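Local structure of ATP/GTP-binding site-containing protein A (Brucella abortus, 6NTR) at residues Q61-T69 / F81-K89. The protein functions in the periplasm to maintain cell envelope integrity, and its barrel-like fold is built mainly of antiparallel strands. Sequence-based numbering, arbitrary orientation.
Sequences QRVTDQQTT and FVNKTFVDK. With EDO (1,2-ethanediol), chain F.
Asp65 and Phe86 face each other as a hydrogen-bonded antiparallel pair, with Asp65 N giving its proton to Phe86 O (2.8 Å) and Phe86 N returning one to Asp65 O (2.7 Å). Gln67 with Lys84 and Thr69 with Val82 make the same reciprocal pair of hydrogen bonds, so the backbones of 61-69 and 81-89 are joined closely over most of their length. Between these pairs, on the face that carries Thr64, Gln66 and Thr68, small groups pack directly: Thr64 CG2 meets Thr85 CG2 at 4.0 Å, and Gln66 lies alongside Thr85, its CG 3.6 Å from Thr85 OG1. Buried Thr68 continues this face beside Asn83 and also rests on Phe48 of strand 43-56.

On the face with Asp65, Gln67 and Phe86 the contact stays close near the backbone, Asp65 CB lying 4.1 Å from Phe86 CB, but polar ends leave it: Lys84 leads away towards a weak, long ion pair with Glu94, and the Asp65 carboxylate turns to a salt bridge with Arg49. An ethanediol, probably from the crystallisation liquor, sits here, its O2 accepting a nearly straight bond from Gln67 NE2 (3.3 Å).

At the exposed end the pairing passes to a side chain. With Asp88 CG beside its own backbone N (chi1 -63°), OD1 takes the proton of Val63 N at 3.0 Å, approached from above the carboxylate plane, while Asp88 N bonds to Val63 O. Nearby, Val87 CG1 lies over one face of the Arg62 guanidinium, towards its rim, 3.8 Å from Arg62 NE. Flanked by strands 43-56 and 90-102, the pair is a beta hairpin within the antiparallel up-and-down wall of the barrel-like EipB fold.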
loop_
_atom_site.group_PDB
_atom_site.type_symbol
_atom_site.label_atom_id
_atom_site.label_comp_id
_atom_site.label_asym_id
_atom_site.label_seq_id
_atom_site.Cartn_x
_atom_site.Cartn_y
_atom_site.Cartn_z
ATOM N N GLN A 61 -3.809 -20.902 15.511
ATOM C CA GLN A 61 -3.680 -19.574 14.946
ATOM C C GLN A 61 -2.437 -19.402 14.085
ATOM O O GLN A 61 -1.427 -20.018 14.323
ATOM C CB GLN A 61 -3.647 -18.546 16.059
ATOM C CG GLN A 61 -4.217 -17.216 15.656
ATOM C CD GLN A 61 -4.041 -16.175 16.711
ATOM O OE1 GLN A 61 -3.091 -16.204 17.456
ATOM N NE2 GLN A 61 -4.951 -15.241 16.771
ATOM N N ARG A 62 -2.544 -18.574 13.056
ATOM C CA ARG A 62 -1.432 -18.284 12.154
ATOM C C ARG A 62 -1.184 -16.789 12.158
ATOM O O ARG A 62 -2.072 -16.007 11.809
ATOM C CB ARG A 62 -1.698 -18.743 10.722
ATOM C CG ARG A 62 -0.479 -18.571 9.810
ATOM C CD ARG A 62 -0.793 -18.742 8.305
ATOM N NE ARG A 62 -0.218 -19.967 7.744
ATOM C CZ ARG A 62 0.158 -20.130 6.478
ATOM N NH1 ARG A 62 0.063 -19.140 5.609
ATOM N NH2 ARG A 62 0.664 -21.289 6.087
ATOM N N VAL A 63 0.026 -16.399 12.528
ATOM C CA VAL A 63 0.395 -14.999 12.654
ATOM C C VAL A 63 1.422 -14.710 11.575
ATOM O O VAL A 63 2.565 -15.161 11.663
ATOM C CB VAL A 63 0.950 -14.675 14.044
ATOM C CG1 VAL A 63 1.238 -13.212 14.117
ATOM C CG2 VAL A 63 -0.005 -15.134 15.176
ATOM N N THR A 64 1.007 -13.991 10.542
ATOM C CA THR A 64 1.875 -13.616 9.439
ATOM C C THR A 64 2.349 -12.188 9.651
ATOM O O THR A 64 1.547 -11.314 9.989
ATOM C CB THR A 64 1.146 -13.774 8.108
ATOM O OG1 THR A 64 0.730 -15.131 7.954
ATOM C CG2 THR A 64 2.039 -13.451 6.992
ATOM N N ASP A 65 3.665 -11.996 9.587
ATOM C CA ASP A 65 4.309 -10.714 9.813
ATOM C C ASP A 65 5.092 -10.376 8.568
ATOM O O ASP A 65 6.102 -10.992 8.283
ATOM C CB ASP A 65 5.239 -10.817 11.033
ATOM C CG ASP A 65 5.832 -9.503 11.442
ATOM O OD1 ASP A 65 6.186 -8.736 10.568
ATOM O OD2 ASP A 65 5.956 -9.224 12.638
ATOM N N GLN A 66 4.621 -9.383 7.837
ATOM C CA GLN A 66 5.265 -8.953 6.627
ATOM C C GLN A 66 6.018 -7.691 6.984
ATOM O O GLN A 66 5.450 -6.790 7.554
ATOM C CB GLN A 66 4.220 -8.699 5.548
ATOM C CG GLN A 66 4.473 -9.390 4.219
ATOM C CD GLN A 66 3.217 -9.955 3.565
ATOM O OE1 GLN A 66 2.118 -9.774 4.051
ATOM N NE2 GLN A 66 3.392 -10.642 2.459
ATOM N N GLN A 67 7.310 -7.656 6.696
ATOM C CA GLN A 67 8.143 -6.506 7.001
ATOM C C GLN A 67 8.796 -6.073 5.731
ATOM O O GLN A 67 9.353 -6.878 5.026
ATOM C CB GLN A 67 9.203 -6.849 8.041
ATOM C CG GLN A 67 8.772 -6.579 9.458
ATOM C CD GLN A 67 9.652 -7.231 10.500
ATOM O OE1 GLN A 67 9.769 -8.427 10.533
ATOM N NE2 GLN A 67 10.296 -6.442 11.317
ATOM N N THR A 68 8.718 -4.794 5.431
ATOM C CA THR A 68 9.279 -4.303 4.199
ATOM C C THR A 68 9.900 -2.954 4.359
ATOM O O THR A 68 9.532 -2.197 5.215
ATOM C CB THR A 68 8.193 -4.172 3.112
ATOM O OG1 THR A 68 7.365 -3.059 3.414
ATOM C CG2 THR A 68 7.344 -5.377 3.059
ATOM N N THR A 69 10.870 -2.668 3.517
ATOM C CA THR A 69 11.519 -1.385 3.530
ATOM C C THR A 69 11.756 -1.003 2.106
ATOM O O THR A 69 12.149 -1.825 1.323
ATOM C CB THR A 69 12.881 -1.442 4.266
ATOM O OG1 THR A 69 12.707 -2.071 5.526
ATOM C CG2 THR A 69 13.388 -0.086 4.522
ATOM N N PHE A 81 14.048 -2.048 -2.763
ATOM C CA PHE A 81 12.998 -2.746 -2.008
ATOM C C PHE A 81 13.433 -4.070 -1.356
ATOM O O PHE A 81 14.160 -4.859 -1.966
ATOM C CB PHE A 81 11.777 -3.004 -2.918
ATOM C CG PHE A 81 12.081 -3.801 -4.160
ATOM C CD1 PHE A 81 11.986 -5.186 -4.160
ATOM C CD2 PHE A 81 12.425 -3.160 -5.331
ATOM C CE1 PHE A 81 12.246 -5.901 -5.296
ATOM C CE2 PHE A 81 12.693 -3.875 -6.464
ATOM C CZ PHE A 81 12.603 -5.244 -6.450
ATOM N N VAL A 82 12.938 -4.320 -0.128
ATOM C CA VAL A 82 13.152 -5.565 0.626
ATOM C C VAL A 82 11.819 -6.055 1.195
ATOM O O VAL A 82 11.144 -5.316 1.918
ATOM C CB VAL A 82 14.165 -5.406 1.797
ATOM C CG1 VAL A 82 14.518 -6.757 2.429
ATOM C CG2 VAL A 82 15.444 -4.727 1.382
ATOM N N ASN A 83 11.487 -7.322 0.945
ATOM C CA ASN A 83 10.250 -7.915 1.444
ATOM C C ASN A 83 10.545 -9.134 2.292
ATOM O O ASN A 83 10.921 -10.175 1.753
ATOM C CB ASN A 83 9.323 -8.328 0.304
ATOM C CG ASN A 83 8.303 -7.291 0.004
ATOM O OD1 ASN A 83 8.071 -6.380 0.794
ATOM N ND2 ASN A 83 7.638 -7.449 -1.115
ATOM N N LYS A 84 10.306 -9.036 3.595
ATOM C CA LYS A 84 10.398 -10.188 4.476
ATOM C C LYS A 84 9.020 -10.558 5.000
ATOM O O LYS A 84 8.213 -9.684 5.332
ATOM C CB LYS A 84 11.374 -9.941 5.634
ATOM C CG LYS A 84 12.786 -10.441 5.357
ATOM C CD LYS A 84 13.850 -9.808 6.249
ATOM C CE LYS A 84 15.238 -10.202 5.754
ATOM N NZ LYS A 84 16.381 -9.594 6.483
ATOM N N THR A 85 8.768 -11.867 5.065
ATOM C CA THR A 85 7.494 -12.433 5.486
ATOM C C THR A 85 7.766 -13.551 6.488
ATOM O O THR A 85 8.411 -14.549 6.145
ATOM C CB THR A 85 6.723 -12.976 4.275
ATOM O OG1 THR A 85 6.704 -11.988 3.231
ATOM C CG2 THR A 85 5.293 -13.327 4.658
ATOM N N PHE A 86 7.280 -13.393 7.718
ATOM C CA PHE A 86 7.441 -14.396 8.764
ATOM C C PHE A 86 6.110 -15.078 9.040
ATOM O O PHE A 86 5.113 -14.404 9.304
ATOM C CB PHE A 86 7.954 -13.768 10.060
ATOM C CG PHE A 86 9.276 -13.084 9.930
ATOM C CD1 PHE A 86 10.436 -13.821 9.875
ATOM C CD2 PHE A 86 9.357 -11.699 9.887
ATOM C CE1 PHE A 86 11.627 -13.199 9.750
ATOM C CE2 PHE A 86 10.556 -11.075 9.764
ATOM C CZ PHE A 86 11.689 -11.821 9.696
ATOM N N VAL A 87 6.099 -16.408 9.021
ATOM C CA VAL A 87 4.909 -17.193 9.344
ATOM C C VAL A 87 5.141 -17.906 10.669
ATOM O O VAL A 87 5.942 -18.847 10.743
ATOM C CB VAL A 87 4.566 -18.207 8.249
ATOM C CG1 VAL A 87 3.290 -18.924 8.608
ATOM C CG2 VAL A 87 4.401 -17.525 6.938
ATOM N N ASP A 88 4.398 -17.501 11.700
ATOM C CA ASP A 88 4.570 -18.052 13.042
ATOM C C ASP A 88 6.046 -18.023 13.420
ATOM O O ASP A 88 6.616 -19.008 13.893
ATOM C CB ASP A 88 3.980 -19.460 13.149
ATOM C CG ASP A 88 2.472 -19.485 12.913
ATOM O OD1 ASP A 88 1.751 -18.689 13.548
ATOM O OD2 ASP A 88 2.004 -20.293 12.085
ATOM N N LYS A 89 6.644 -16.865 13.198
ATOM C CA LYS A 89 8.018 -16.567 13.567
ATOM C C LYS A 89 9.138 -17.144 12.727
ATOM O O LYS A 89 10.286 -17.021 13.089
ATOM C CB LYS A 89 8.218 -16.855 15.051
ATOM C CG LYS A 89 7.065 -16.324 15.878
ATOM C CD LYS A 89 7.315 -16.365 17.365
ATOM C CE LYS A 89 7.007 -15.026 17.992
ATOM N NZ LYS A 89 6.540 -15.164 19.393
HETATM C C1 EDO F . 9.773 -2.967 8.745
HETATM O O1 EDO F . 10.783 -2.115 8.196
HETATM C C2 EDO F . 9.307 -2.379 10.071
HETATM O O2 EDO F . 9.672 -3.241 11.160
#